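Local coordinates for protein probable dehydrogenase (Bordetella bronchiseptica, PDB 3MOI) that probably acts as an NAD(P)-dependent oxidoreductase of the GFO/IDH/MocA family, with an unidentified substrate, at residues T154-R159 against Y176-H181; A21-P26 against K46-P51; R106-V111 against R360-G365. One frame throughout, in Å; residues are numbered along the deposited sequence.

In the fold
From the N terminus, contact 2 closes first: residues 21-26 end the helix after the first strand of the Rossmann domain, and 46-51 end the next helix, so the loop between them holds strand 28-34 and most of helix 38-48. Contact 3 opens later in the same domain, on helix 101-114, and closes only near the C terminus, where helix 362-381 begins. Contact 1 falls within that long excursion, joining the loop after strand 145-153 to the helical turns at 176-181 in the C-terminal domain. Contact 2 thus lies in series with both others; contacts 1 and 3 are about 24 Å apart between centres.

Contact 1. Residues T154-R159 against Y176-H181; sequences TDFLYR and YNQLPH
Phe156 and Gln178 mark the closest approach of the two backbones, their CA atoms 8.6 Å apart, so side chains alone bridge the gap. The contact lies in the GFO/IDH/MocA C-terminal domain. Residues 154-159 form a loop with a short 3-10 turn after strand 145-153, while 176-181 spans the junction of helices 174-177 and 179-190, with Gln178 the first residue to leave the earlier helix. The main interaction is CH-pi: CG of Gln178 sits over one face of the Phe156 ring, 3.8 Å from its centroid and displaced toward the rim. The two side chains run past each other in opposite directions, and the Gln178 amide lies almost parallel to the ring, with planes 8° apart. A bend at chi2 (-70°) folds the glutamine chain so that CG and CD both meet the CD1 side of the ring. At the far end of the ring, CB of Asn177 approaches CZ obliquely, while its ND2 is turned to the carbonyls of Gly171 and Gly173. Phe156 itself also packs on Tyr230 of strand 225-231 and makes a cation-pi contact with Arg161. Within the loop, Arg159 folds back so that its guanidinium meets Asp155 edge-on and lays one face on CA of Phe156. NE of Arg159 donates to OD2 of Asp155 at 2.8 Å in a salt bridge, nearly straight at 166°, the oxygen lying in the guanidinium plane.

Contact 2. Residues A21-P26 against K46-P51; sequences AMRHHP and KEYGIP
Stacking dominates the meeting of Arg23 and Tyr48, two side chains that leave the ends of neighbouring helices. The guanidinium of Arg23 lies flat on the phenol ring, with centres 4.2 Å apart and planes at 11°. CE1 of Tyr48 sits over the middle of the guanidinium, 3.8 Å from CZ of Arg23, whereas NH2 of Arg23 lies over the rim of the ring. The resulting cation-pi interaction is therefore off-centre, with CZ of Arg23 29° from the ring normal. Bends at chi2 and chi3 bring the arginine head flat against the ring.

Electrostatic contact is looser. OE2 of Glu47 stands in the guanidinium plane at its edge, but its 3.9 Å separation from NH2 of Arg23 makes this a long salt bridge. The arginine is thus met on a face by the ring and at an edge by the carboxylate, both on an exposed surface.

Apolar packing continues beneath: Tyr48 also touches Ala19 and Pro20 of helix 12-24 and Ile30 of strand 28-34, and stacks with Phe44. In the backbone, Gly49 takes a positive phi (67°) and ends helix 38-48 in a Schellman motif. Together these features join the C-terminal ends of helix 12-24, the crossover of the first beta-alpha-beta unit, and helix 38-48, the helix that follows, in the predicted NAD-binding Rossmann fold.

Contact 3. Residues R106-V111 against R360-G365; sequences RMIEAV and RDARWG
Apolar packing between Ile108 and Ala362 forms the core of this contact, where the helices come near enough for their CA atoms to lie 5.6 Å apart. CG1 of Ile108 meets CB of Ala362 at 3.5 Å, and CD1 of the isoleucine continues past it toward the aliphatic CG of Arg363, 3.9 Å away. With chi1 at -71°, the isoleucine holds CG1 beside its backbone N and places CG2 anti to it: CG1 packs on the alanine, its CD1 reaches the arginine's aliphatic CG, and CG2 lies against the guanidinium.

Contact with a charged group comes from Arg363, whose chain, extended from CG to NE, crosses Ile108 at about a right angle. CG2 of Ile108 lies 3.8 Å from NH2 of Arg363 and approaches the guanidinium obliquely. The polar end is directed to Glu112, one turn on in helix 101-114, with which NE of Arg363 forms a salt bridge. The same helix thereby supplies both an apolar support and a counter-charge for this side chain.

Capping shapes the start of the second helix. Asp361 is its N-cap and accepts the N-H of Trp364 on OD1 at 3.0 Å, the donor lying above the carboxylate plane. The bond is bent, at 140°. In this capped first turn, Ala362 faces helix 101-114, the helix linking strands 90-93 and 118-120 of the Rossmann sheet, and the contact returns the C-terminal helix 362-381 to the predicted NAD-binding Rossmann fold across some 250 residues of sequence.

Contact 1. Residues T154-R159 against Y176-H181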
loop_
_atom_site.group_PDB
_atom_site.type_symbol
_atom_site.label_atom_id
_atom_site.label_comp_id
_atom_site.label_asym_id
_atom_site.label_seq_id
_atom_site.Cartn_x
_atom_site.Cartn_y
_atom_site.Cartn_z
ATOM N N THR A 154 5.129 -7.262 -9.570
ATOM C CA THR A 154 5.438 -7.376 -11.020
ATOM C C THR A 154 6.434 -8.485 -11.237
ATOM O O THR A 154 6.908 -9.061 -10.238
ATOM C CB THR A 154 6.070 -6.090 -11.375
ATOM O OG1 THR A 154 5.063 -5.217 -11.861
ATOM C CG2 THR A 154 7.161 -6.206 -12.276
ATOM N N ASP A 155 6.746 -8.805 -12.512
ATOM C CA ASP A 155 7.777 -9.801 -12.809
ATOM C C ASP A 155 9.003 -9.229 -13.514
ATOM O O ASP A 155 9.788 -9.981 -14.150
ATOM C CB ASP A 155 7.198 -10.944 -13.620
ATOM C CG ASP A 155 6.818 -10.530 -15.046
ATOM O OD1 ASP A 155 6.235 -11.429 -15.760
ATOM O OD2 ASP A 155 7.088 -9.331 -15.408
ATOM N N PHE A 156 9.205 -7.940 -13.319
ATOM C CA PHE A 156 10.156 -7.138 -14.043
ATOM C C PHE A 156 11.549 -7.728 -13.951
ATOM O O PHE A 156 12.256 -7.888 -14.953
ATOM C CB PHE A 156 10.139 -5.698 -13.482
ATOM C CG PHE A 156 11.266 -4.835 -13.955
ATOM C CD1 PHE A 156 11.118 -4.011 -15.077
ATOM C CD2 PHE A 156 12.441 -4.794 -13.266
ATOM C CE1 PHE A 156 12.159 -3.204 -15.530
ATOM C CE2 PHE A 156 13.489 -3.965 -13.694
ATOM C CZ PHE A 156 13.346 -3.183 -14.845
ATOM N N LEU A 157 11.981 -8.065 -12.763
ATOM C CA LEU A 157 13.362 -8.483 -12.658
ATOM C C LEU A 157 13.603 -9.776 -13.465
ATOM O O LEU A 157 14.733 -10.038 -13.846
ATOM C CB LEU A 157 13.787 -8.685 -11.197
ATOM C CG LEU A 157 15.320 -8.735 -11.029
ATOM C CD1 LEU A 157 15.879 -7.373 -11.277
ATOM C CD2 LEU A 157 15.764 -9.281 -9.652
ATOM N N TYR A 158 12.572 -10.586 -13.720
ATOM C CA TYR A 158 12.790 -11.840 -14.405
ATOM C C TYR A 158 12.350 -11.833 -15.876
ATOM O O TYR A 158 12.232 -12.871 -16.460
ATOM C CB TYR A 158 12.162 -12.986 -13.611
ATOM C CG TYR A 158 12.872 -13.137 -12.274
ATOM C CD1 TYR A 158 14.013 -13.925 -12.141
ATOM C CD2 TYR A 158 12.459 -12.420 -11.167
ATOM C CE1 TYR A 158 14.689 -14.032 -10.911
ATOM C CE2 TYR A 158 13.131 -12.523 -9.962
ATOM C CZ TYR A 158 14.236 -13.329 -9.847
ATOM O OH TYR A 158 14.857 -13.404 -8.633
ATOM N N ARG A 159 12.134 -10.660 -16.464
ATOM C CA ARG A 159 11.995 -10.557 -17.900
ATOM C C ARG A 159 13.404 -10.656 -18.478
ATOM O O ARG A 159 14.379 -10.476 -17.773
ATOM C CB ARG A 159 11.354 -9.222 -18.284
ATOM C CG ARG A 159 10.077 -8.951 -17.528
ATOM C CD ARG A 159 9.291 -7.805 -18.083
ATOM N NE ARG A 159 8.209 -7.477 -17.163
ATOM C CZ ARG A 159 7.716 -6.257 -16.926
ATOM N NH1 ARG A 159 8.178 -5.182 -17.561
ATOM N NH2 ARG A 159 6.751 -6.125 -16.021
ATOM N N TYR A 176 15.529 3.083 -11.553
ATOM C CA TYR A 176 15.551 3.934 -12.726
ATOM C C TYR A 176 14.562 3.530 -13.834
ATOM O O TYR A 176 14.284 4.303 -14.752
ATOM C CB TYR A 176 16.947 3.873 -13.315
ATOM C CG TYR A 176 18.024 4.433 -12.465
ATOM C CD1 TYR A 176 18.034 5.806 -12.144
ATOM C CD2 TYR A 176 19.107 3.631 -12.034
ATOM C CE1 TYR A 176 19.065 6.350 -11.370
ATOM C CE2 TYR A 176 20.129 4.161 -11.228
ATOM C CZ TYR A 176 20.122 5.524 -10.925
ATOM O OH TYR A 176 21.173 6.106 -10.218
ATOM N N ASN A 177 14.064 2.308 -13.769
ATOM C CA ASN A 177 13.286 1.725 -14.893
ATOM C C ASN A 177 11.809 1.496 -14.539
ATOM O O ASN A 177 10.998 1.129 -15.405
ATOM C CB ASN A 177 13.985 0.437 -15.323
ATOM C CG ASN A 177 15.420 0.715 -15.793
ATOM O OD1 ASN A 177 15.620 1.309 -16.840
ATOM N ND2 ASN A 177 16.422 0.327 -14.991
ATOM N N GLN A 178 11.457 1.658 -13.258
ATOM C CA GLN A 178 10.077 1.412 -12.822
ATOM C C GLN A 178 9.538 2.527 -11.873
ATOM O O GLN A 178 8.492 3.146 -12.097
ATOM C CB GLN A 178 10.006 0.040 -12.187
ATOM C CG GLN A 178 10.186 -1.156 -13.180
ATOM C CD GLN A 178 8.953 -1.295 -14.113
ATOM O OE1 GLN A 178 8.880 -0.673 -15.185
ATOM N NE2 GLN A 178 7.972 -2.043 -13.665
ATOM N N LEU A 179 10.267 2.809 -10.823
ATOM C CA LEU A 179 9.845 3.811 -9.885
ATOM C C LEU A 179 9.489 5.162 -10.579
ATOM O O LEU A 179 8.559 5.845 -10.175
ATOM C CB LEU A 179 10.966 3.992 -8.874
ATOM C CG LEU A 179 10.813 3.299 -7.523
ATOM C CD1 LEU A 179 10.021 1.987 -7.566
ATOM C CD2 LEU A 179 12.155 3.162 -6.771
ATOM N N PRO A 180 10.215 5.540 -11.647
ATOM C CA PRO A 180 9.812 6.815 -12.239
ATOM C C PRO A 180 8.340 6.842 -12.680
ATOM O O PRO A 180 7.687 7.890 -12.614
ATOM C CB PRO A 180 10.805 7.027 -13.417
ATOM C CG PRO A 180 12.047 6.374 -12.950
ATOM C CD PRO A 180 11.519 5.098 -12.141
ATOM N N HIS A 181 7.791 5.703 -13.062
ATOM C CA HIS A 181 6.370 5.672 -13.421
ATOM C C HIS A 181 5.465 6.053 -12.240
ATOM O O HIS A 181 4.499 6.806 -12.399
ATOM C CB HIS A 181 5.990 4.305 -13.976
ATOM C CG HIS A 181 6.647 3.961 -15.272
ATOM N ND1 HIS A 181 6.638 4.811 -16.368
ATOM C CD2 HIS A 181 7.251 2.818 -15.682
ATOM C CE1 HIS A 181 7.286 4.240 -17.371
ATOM N NE2 HIS A 181 7.643 3.015 -16.993
#

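Contact 2. Residues A21-P26 against K46-P51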
loop_
_atom_site.group_PDB
_atom_site.type_symbol
_atom_site.label_atom_id
_atom_site.label_comp_id
_atom_site.label_asym_id
_atom_site.label_seq_id
_atom_site.Cartn_x
_atom_site.Cartn_y
_atom_site.Cartn_z
ATOM N N ALA A 21 2.006 3.183 -32.880
ATOM C CA ALA A 21 1.184 4.261 -32.308
ATOM C C ALA A 21 1.324 5.567 -33.055
ATOM O O ALA A 21 0.349 6.292 -33.208
ATOM C CB ALA A 21 1.512 4.463 -30.812
ATOM N N MET A 22 2.532 5.869 -33.533
ATOM C CA MET A 22 2.741 7.058 -34.384
ATOM C C MET A 22 2.037 6.933 -35.729
ATOM O O MET A 22 1.444 7.917 -36.185
ATOM C CB MET A 22 4.233 7.334 -34.650
ATOM C CG MET A 22 4.953 8.225 -33.665
ATOM S SD MET A 22 6.624 8.741 -34.136
ATOM C CE MET A 22 6.807 9.818 -32.758
ATOM N N ARG A 23 2.122 5.761 -36.380
ATOM C CA ARG A 23 1.459 5.584 -37.699
ATOM C C ARG A 23 0.014 5.939 -37.459
ATOM O O ARG A 23 -0.478 6.951 -37.942
ATOM C CB ARG A 23 1.579 4.146 -38.257
ATOM C CG ARG A 23 2.066 4.094 -39.720
ATOM C CD ARG A 23 1.482 2.944 -40.568
ATOM N NE ARG A 23 2.380 1.803 -40.832
ATOM C CZ ARG A 23 2.581 0.778 -40.006
ATOM N NH1 ARG A 23 2.004 0.751 -38.804
ATOM N NH2 ARG A 23 3.376 -0.230 -40.372
ATOM N N HIS A 24 -0.590 5.184 -36.551
ATOM C CA HIS A 24 -1.958 5.379 -36.177
ATOM C C HIS A 24 -2.302 6.752 -35.668
ATOM O O HIS A 24 -3.449 7.129 -35.688
ATOM C CB HIS A 24 -2.347 4.339 -35.128
ATOM C CG HIS A 24 -2.214 2.929 -35.620
ATOM N ND1 HIS A 24 -2.322 1.836 -34.792
ATOM C CD2 HIS A 24 -1.940 2.437 -36.854
ATOM C CE1 HIS A 24 -2.162 0.728 -35.497
ATOM N NE2 HIS A 24 -1.925 1.065 -36.751
ATOM N N HIS A 25 -1.350 7.516 -35.166
ATOM C CA HIS A 25 -1.714 8.846 -34.697
ATOM C C HIS A 25 -1.822 9.796 -35.900
ATOM O O HIS A 25 -0.930 9.824 -36.835
ATOM C CB HIS A 25 -0.757 9.352 -33.632
ATOM C CG HIS A 25 -1.282 10.485 -32.794
ATOM N ND1 HIS A 25 -1.590 11.718 -33.309
ATOM C CD2 HIS A 25 -1.424 10.608 -31.451
ATOM C CE1 HIS A 25 -1.962 12.529 -32.335
ATOM N NE2 HIS A 25 -1.861 11.883 -31.194
ATOM N N PRO A 26 -2.947 10.522 -35.910
ATOM C CA PRO A 26 -3.348 11.398 -36.977
ATOM C C PRO A 26 -2.611 12.693 -36.990
ATOM O O PRO A 26 -2.607 13.375 -38.017
ATOM C CB PRO A 26 -4.855 11.645 -36.723
ATOM C CG PRO A 26 -5.066 11.335 -35.291
ATOM C CD PRO A 26 -4.056 10.273 -34.959
ATOM N N LYS A 46 12.119 -0.747 -44.655
ATOM C CA LYS A 46 11.226 -1.442 -45.605
ATOM C C LYS A 46 9.786 -1.385 -45.107
ATOM O O LYS A 46 8.905 -0.947 -45.814
ATOM C CB LYS A 46 11.606 -2.951 -45.833
ATOM C CG LYS A 46 12.457 -3.278 -47.111
ATOM C CD LYS A 46 12.799 -4.775 -47.311
ATOM C CE LYS A 46 13.048 -5.171 -48.837
ATOM N NZ LYS A 46 13.311 -6.658 -49.116
ATOM N N GLU A 47 9.546 -1.835 -43.880
ATOM C CA GLU A 47 8.168 -1.923 -43.358
ATOM C C GLU A 47 7.416 -0.577 -43.265
ATOM O O GLU A 47 6.213 -0.536 -43.557
ATOM C CB GLU A 47 8.178 -2.602 -41.993
ATOM C CG GLU A 47 6.887 -2.479 -41.209
ATOM C CD GLU A 47 5.862 -3.561 -41.513
ATOM O OE1 GLU A 47 5.862 -4.169 -42.618
ATOM O OE2 GLU A 47 5.040 -3.792 -40.588
ATOM N N TYR A 48 8.099 0.492 -42.839
ATOM C CA TYR A 48 7.461 1.813 -42.716
ATOM C C TYR A 48 7.661 2.717 -43.956
ATOM O O TYR A 48 7.134 3.810 -44.013
ATOM C CB TYR A 48 7.934 2.540 -41.455
ATOM C CG TYR A 48 7.251 2.055 -40.222
ATOM C CD1 TYR A 48 6.271 2.809 -39.592
ATOM C CD2 TYR A 48 7.584 0.810 -39.657
ATOM C CE1 TYR A 48 5.627 2.314 -38.444
ATOM C CE2 TYR A 48 6.963 0.347 -38.494
ATOM C CZ TYR A 48 5.989 1.090 -37.918
ATOM O OH TYR A 48 5.366 0.593 -36.796
ATOM N N GLY A 49 8.408 2.246 -44.941
ATOM C CA GLY A 49 8.543 2.975 -46.179
ATOM C C GLY A 49 9.285 4.271 -45.975
ATOM O O GLY A 49 8.928 5.283 -46.565
ATOM N N ILE A 50 10.334 4.248 -45.154
ATOM C CA ILE A 50 11.103 5.462 -44.943
ATOM C C ILE A 50 12.609 5.306 -45.114
ATOM O O ILE A 50 13.135 4.193 -45.000
ATOM C CB ILE A 50 10.834 5.991 -43.545
ATOM C CG1 ILE A 50 11.075 4.888 -42.508
ATOM C CG2 ILE A 50 9.448 6.537 -43.483
ATOM C CD1 ILE A 50 11.226 5.446 -41.111
ATOM N N PRO A 51 13.311 6.427 -45.349
ATOM C CA PRO A 51 14.766 6.372 -45.372
ATOM C C PRO A 51 15.282 6.115 -43.958
ATOM O O PRO A 51 14.694 6.623 -43.061
ATOM C CB PRO A 51 15.172 7.779 -45.817
ATOM C CG PRO A 51 14.037 8.696 -45.518
ATOM C CD PRO A 51 12.800 7.827 -45.387
#

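Contact 3. Residues R106-V111 against R360-G365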
loop_
_atom_site.group_PDB
_atom_site.type_symbol
_atom_site.label_atom_id
_atom_site.label_comp_id
_atom_site.label_asym_id
_atom_site.label_seq_id
_atom_site.Cartn_x
_atom_site.Cartn_y
_atom_site.Cartn_z
ATOM N N ARG A 106 23.048 19.823 -18.799
ATOM C CA ARG A 106 23.426 20.127 -20.171
ATOM C C ARG A 106 22.237 20.048 -21.098
ATOM O O ARG A 106 22.158 20.803 -22.089
ATOM C CB ARG A 106 24.496 19.170 -20.729
ATOM C CG ARG A 106 25.937 19.302 -20.173
ATOM C CD ARG A 106 26.876 18.374 -21.069
ATOM N NE ARG A 106 26.894 18.872 -22.470
ATOM C CZ ARG A 106 27.072 18.143 -23.578
ATOM N NH1 ARG A 106 27.203 16.804 -23.560
ATOM N NH2 ARG A 106 27.087 18.775 -24.739
ATOM N N MET A 107 21.320 19.152 -20.782
ATOM C CA MET A 107 20.111 18.933 -21.610
ATOM C C MET A 107 19.151 20.149 -21.500
ATOM O O MET A 107 18.683 20.710 -22.518
ATOM C CB MET A 107 19.442 17.595 -21.235
ATOM C CG MET A 107 20.250 16.287 -21.670
ATOM S SD MET A 107 19.720 14.714 -20.970
ATOM C CE MET A 107 20.743 14.765 -19.684
ATOM N N ILE A 108 18.952 20.610 -20.271
ATOM C CA ILE A 108 18.103 21.748 -19.988
ATOM C C ILE A 108 18.665 22.970 -20.732
ATOM O O ILE A 108 17.950 23.659 -21.455
ATOM C CB ILE A 108 17.993 21.953 -18.445
ATOM C CG1 ILE A 108 17.136 20.796 -17.840
ATOM C CG2 ILE A 108 17.421 23.324 -18.055
ATOM C CD1 ILE A 108 17.256 20.613 -16.307
ATOM N N GLU A 109 19.965 23.178 -20.627
ATOM C CA GLU A 109 20.558 24.383 -21.135
ATOM C C GLU A 109 20.459 24.404 -22.665
ATOM O O GLU A 109 20.054 25.399 -23.267
ATOM C CB GLU A 109 21.965 24.542 -20.561
ATOM C CG GLU A 109 21.950 24.708 -19.007
ATOM C CD GLU A 109 23.337 24.608 -18.265
ATOM O OE1 GLU A 109 24.329 24.055 -18.812
ATOM O OE2 GLU A 109 23.425 25.097 -17.100
ATOM N N ALA A 110 20.681 23.254 -23.270
ATOM C CA ALA A 110 20.565 23.140 -24.725
ATOM C C ALA A 110 19.122 23.365 -25.211
ATOM O O ALA A 110 18.881 24.103 -26.170
ATOM C CB ALA A 110 21.077 21.781 -25.193
ATOM N N VAL A 111 18.166 22.749 -24.545
ATOM C CA VAL A 111 16.769 22.867 -24.958
ATOM C C VAL A 111 16.322 24.290 -24.805
ATOM O O VAL A 111 15.728 24.829 -25.733
ATOM C CB VAL A 111 15.858 21.876 -24.159
ATOM C CG1 VAL A 111 14.426 22.283 -24.182
ATOM C CG2 VAL A 111 16.088 20.445 -24.682
ATOM N N ARG A 360 5.900 17.752 -18.652
ATOM C CA ARG A 360 7.021 16.904 -18.426
ATOM C C ARG A 360 8.259 17.328 -19.241
ATOM O O ARG A 360 8.771 16.609 -20.138
ATOM C CB ARG A 360 6.651 15.468 -18.717
ATOM C CG ARG A 360 5.458 14.967 -17.867
ATOM C CD ARG A 360 4.896 13.647 -18.347
ATOM N NE ARG A 360 3.599 13.419 -17.705
ATOM C CZ ARG A 360 2.454 14.045 -18.002
ATOM N NH1 ARG A 360 2.370 14.933 -18.991
ATOM N NH2 ARG A 360 1.372 13.750 -17.314
ATOM N N ASP A 361 8.772 18.495 -18.893
ATOM C CA ASP A 361 9.870 19.032 -19.649
ATOM C C ASP A 361 11.195 18.499 -19.064
ATOM O O ASP A 361 11.231 17.555 -18.275
ATOM C CB ASP A 361 9.799 20.553 -19.616
ATOM C CG ASP A 361 10.246 21.111 -18.293
ATOM O OD1 ASP A 361 10.003 20.458 -17.238
ATOM O OD2 ASP A 361 10.910 22.186 -18.325
ATOM N N ALA A 362 12.297 19.102 -19.464
ATOM C CA ALA A 362 13.616 18.587 -19.021
ATOM C C ALA A 362 13.763 18.810 -17.505
ATOM O O ALA A 362 14.300 17.930 -16.839
ATOM C CB ALA A 362 14.720 19.162 -19.801
ATOM N N ARG A 363 13.211 19.914 -16.957
ATOM C CA ARG A 363 13.322 20.178 -15.530
ATOM C C ARG A 363 12.503 19.204 -14.728
ATOM O O ARG A 363 12.856 18.895 -13.637
ATOM C CB ARG A 363 12.921 21.595 -15.185
ATOM C CG ARG A 363 14.009 22.618 -15.480
ATOM C CD ARG A 363 13.434 24.009 -15.748
ATOM N NE ARG A 363 14.452 24.907 -16.237
ATOM C CZ ARG A 363 15.348 25.542 -15.464
ATOM N NH1 ARG A 363 15.330 25.398 -14.165
ATOM N NH2 ARG A 363 16.258 26.342 -16.016
ATOM N N TRP A 364 11.415 18.702 -15.275
ATOM C CA TRP A 364 10.591 17.783 -14.582
ATOM C C TRP A 364 11.330 16.482 -14.540
ATOM O O TRP A 364 11.361 15.813 -13.535
ATOM C CB TRP A 364 9.286 17.672 -15.329
ATOM C CG TRP A 364 8.442 16.482 -15.050
ATOM C CD1 TRP A 364 8.679 15.187 -15.431
ATOM C CD2 TRP A 364 7.146 16.490 -14.475
ATOM N NE1 TRP A 364 7.650 14.369 -15.015
ATOM C CE2 TRP A 364 6.690 15.156 -14.440
ATOM C CE3 TRP A 364 6.331 17.493 -13.953
ATOM C CZ2 TRP A 364 5.457 14.825 -13.954
ATOM C CZ3 TRP A 364 5.135 17.162 -13.466
ATOM C CH2 TRP A 364 4.697 15.843 -13.449
ATOM N N GLY A 365 11.924 16.111 -15.653
ATOM C CA GLY A 365 12.815 14.942 -15.731
ATOM C C GLY A 365 13.952 14.959 -14.709
ATOM O O GLY A 365 14.114 13.974 -13.930
#